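Local atomic coordinates of beta-N-acetylglucosaminidase-like protein Glycoside hydrolase family 20 (Flavobacterium johnsoniae, PDB entry 6YHH), a protein that probably removes N-acetylglucosamine units from the ends of chitin-derived oligosaccharides as a family 20 beta-N-acetylhexosaminidase. Residues 511-516 with 520-525. Sequence-based numbering, arbitrary orientation.
Sequences VILRNI and QNIKSV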
loop_
_atom_site.group_PDB
_atom_site.type_symbol
_atom_site.label_atom_id
_atom_site.label_comp_id
_atom_site.label_asym_id
_atom_site.label_seq_id
_atom_site.Cartn_x
_atom_site.Cartn_y
_atom_site.Cartn_z
ATOM N N VAL A 511 -4.664 10.654 -2.201
ATOM C CA VAL A 511 -5.680 10.126 -1.413
ATOM C C VAL A 511 -6.159 11.147 -0.372
ATOM O O VAL A 511 -7.379 11.368 -0.171
ATOM C CB VAL A 511 -5.228 8.876 -0.648
ATOM C CG1 VAL A 511 -6.317 8.400 0.286
ATOM C CG2 VAL A 511 -4.815 7.789 -1.648
ATOM N N ILE A 512 -5.191 11.753 0.313
ATOM C CA ILE A 512 -5.495 12.789 1.314
ATOM C C ILE A 512 -6.179 13.982 0.652
ATOM O O ILE A 512 -7.174 14.483 1.162
ATOM C CB ILE A 512 -4.251 13.217 2.079
ATOM C CG1 ILE A 512 -3.816 12.023 2.978
ATOM C CG2 ILE A 512 -4.523 14.402 2.971
ATOM C CD1 ILE A 512 -2.373 12.148 3.433
ATOM N N LEU A 513 -5.712 14.373 -0.523
ATOM C CA LEU A 513 -6.282 15.553 -1.198
ATOM C C LEU A 513 -7.734 15.249 -1.630
ATOM O O LEU A 513 -8.596 16.085 -1.518
ATOM C CB LEU A 513 -5.445 16.006 -2.352
ATOM C CG LEU A 513 -4.145 16.553 -1.860
ATOM C CD1 LEU A 513 -3.366 16.925 -3.116
ATOM C CD2 LEU A 513 -4.158 17.725 -0.911
ATOM N N ARG A 514 -7.988 14.017 -2.084
ATOM C CA ARG A 514 -9.402 13.622 -2.407
ATOM C C ARG A 514 -10.281 13.653 -1.181
ATOM O O ARG A 514 -11.430 14.173 -1.236
ATOM C CB ARG A 514 -9.461 12.282 -3.121
ATOM C CG ARG A 514 -9.109 12.393 -4.615
ATOM C CD ARG A 514 -9.297 11.022 -5.296
ATOM N NE ARG A 514 -8.259 10.027 -4.966
ATOM C CZ ARG A 514 -7.058 9.913 -5.529
ATOM N NH1 ARG A 514 -6.640 10.783 -6.424
ATOM N NH2 ARG A 514 -6.229 8.972 -5.118
ATOM N N ASN A 515 -9.768 13.203 -0.051
ATOM C CA ASN A 515 -10.526 13.287 1.194
ATOM C C ASN A 515 -10.852 14.772 1.509
ATOM O O ASN A 515 -11.982 15.114 1.839
ATOM C CB ASN A 515 -9.712 12.661 2.329
ATOM C CG ASN A 515 -10.465 12.761 3.633
ATOM O OD1 ASN A 515 -11.585 12.259 3.732
ATOM N ND2 ASN A 515 -9.845 13.413 4.644
ATOM N N ILE A 516 -9.849 15.617 1.448
ATOM C CA ILE A 516 -10.021 17.006 1.761
ATOM C C ILE A 516 -11.043 17.704 0.806
ATOM O O ILE A 516 -11.887 18.483 1.286
ATOM C CB ILE A 516 -8.672 17.743 1.718
ATOM C CG1 ILE A 516 -7.835 17.266 2.867
ATOM C CG2 ILE A 516 -8.799 19.242 1.695
ATOM C CD1 ILE A 516 -6.379 17.761 2.665
ATOM N N GLN A 520 -13.806 15.990 -5.261
ATOM C CA GLN A 520 -13.840 16.925 -6.369
ATOM C C GLN A 520 -12.464 16.993 -7.009
ATOM O O GLN A 520 -11.529 16.253 -6.615
ATOM C CB GLN A 520 -14.285 18.308 -5.849
ATOM C CG GLN A 520 -15.667 18.329 -5.173
ATOM C CD GLN A 520 -15.937 19.673 -4.505
ATOM O OE1 GLN A 520 -15.533 19.947 -3.362
ATOM N NE2 GLN A 520 -16.512 20.563 -5.275
ATOM N N ASN A 521 -12.315 17.800 -8.077
ATOM C CA ASN A 521 -11.073 17.964 -8.748
ATOM C C ASN A 521 -10.008 18.467 -7.777
ATOM O O ASN A 521 -10.249 19.518 -7.182
ATOM C CB ASN A 521 -11.277 18.986 -9.865
ATOM C CG ASN A 521 -10.093 19.130 -10.764
ATOM O OD1 ASN A 521 -8.946 18.848 -10.432
ATOM N ND2 ASN A 521 -10.376 19.642 -11.948
ATOM N N ILE A 522 -8.910 17.746 -7.634
ATOM C CA ILE A 522 -7.903 18.106 -6.598
ATOM C C ILE A 522 -6.862 19.077 -7.072
ATOM O O ILE A 522 -6.013 19.457 -6.316
ATOM C CB ILE A 522 -7.249 16.885 -5.904
ATOM C CG1 ILE A 522 -6.446 16.054 -6.921
ATOM C CG2 ILE A 522 -8.287 16.044 -5.207
ATOM C CD1 ILE A 522 -5.618 14.909 -6.340
ATOM N N LYS A 523 -6.956 19.527 -8.323
ATOM C CA LYS A 523 -5.903 20.371 -8.880
ATOM C C LYS A 523 -5.515 21.579 -7.994
ATOM O O LYS A 523 -4.319 21.769 -7.725
ATOM C CB LYS A 523 -6.263 20.853 -10.259
ATOM C CG LYS A 523 -5.220 21.789 -10.919
ATOM C CD LYS A 523 -5.645 22.115 -12.363
ATOM C CE LYS A 523 -4.602 22.790 -13.249
ATOM N NZ LYS A 523 -4.505 24.250 -12.943
ATOM N N SER A 524 -6.485 22.367 -7.559
ATOM C CA SER A 524 -6.176 23.576 -6.790
ATOM C C SER A 524 -5.590 23.266 -5.426
ATOM O O SER A 524 -4.672 23.950 -4.956
ATOM C CB SER A 524 -7.421 24.418 -6.662
ATOM O OG SER A 524 -7.690 24.856 -7.971
ATOM N N VAL A 525 -6.096 22.203 -4.789
ATOM C CA VAL A 525 -5.528 21.849 -3.472
ATOM C C VAL A 525 -4.132 21.264 -3.590
ATOM O O VAL A 525 -3.258 21.561 -2.797
ATOM C CB VAL A 525 -6.503 20.978 -2.659
ATOM C CG1 VAL A 525 -6.739 19.642 -3.223
ATOM C CG2 VAL A 525 -6.003 20.867 -1.242
#
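Leu513 and Ile522 are the pair with the nearest CA atoms, 6.2 Å apart; beyond them the chain leaves helix 507-517, turns through a short loop and starts helix 523-529, which sets off across the earlier helix rather than beside it. No hydrogen bond crosses between the two segments; what joins them is aliphatic packing centred on Leu513. Ile522, the last residue before helix 523-529, brings its CG2 branch against helix 507-517: the methyl lies 3.7 Å from Leu513 O and also meets Leu513 CB. A chi1 of 64° turns CG2 anti to the carbonyl carbon, toward the 513-514 backbone and Arg514, while CD1 packs on Leu513 CB. The same CG2 is 3.8 Å from Arg514 CG, and farther out the arginine bends at chi3, its guanidinium oblique to Ile522 CD1. The charged end has its salt bridge elsewhere, from NE to Glu499 of the second subunit. In the first turn of helix 523-529, the Val525 and Leu513 side chains pass each other antiparallel, with CG2 3.7 Å from Leu513 CD2 and CG1 against CB and CD2. Ile516 adds a looser touch through CG2 to Val525 CG2, at 4.4 Å. Asn521 caps the start of helix 523-529, its OD1 accepting from Lys523 N at 3.0 Å, the donor tilted 32° from the carbonyl plane. Plain packing of consecutive helices, away from the predicted proton donor Glu317, the junction is flanked by Ala559 on Leu513, Phe556 and Leu603 on Val525, and the second subunit on the Arg514 side.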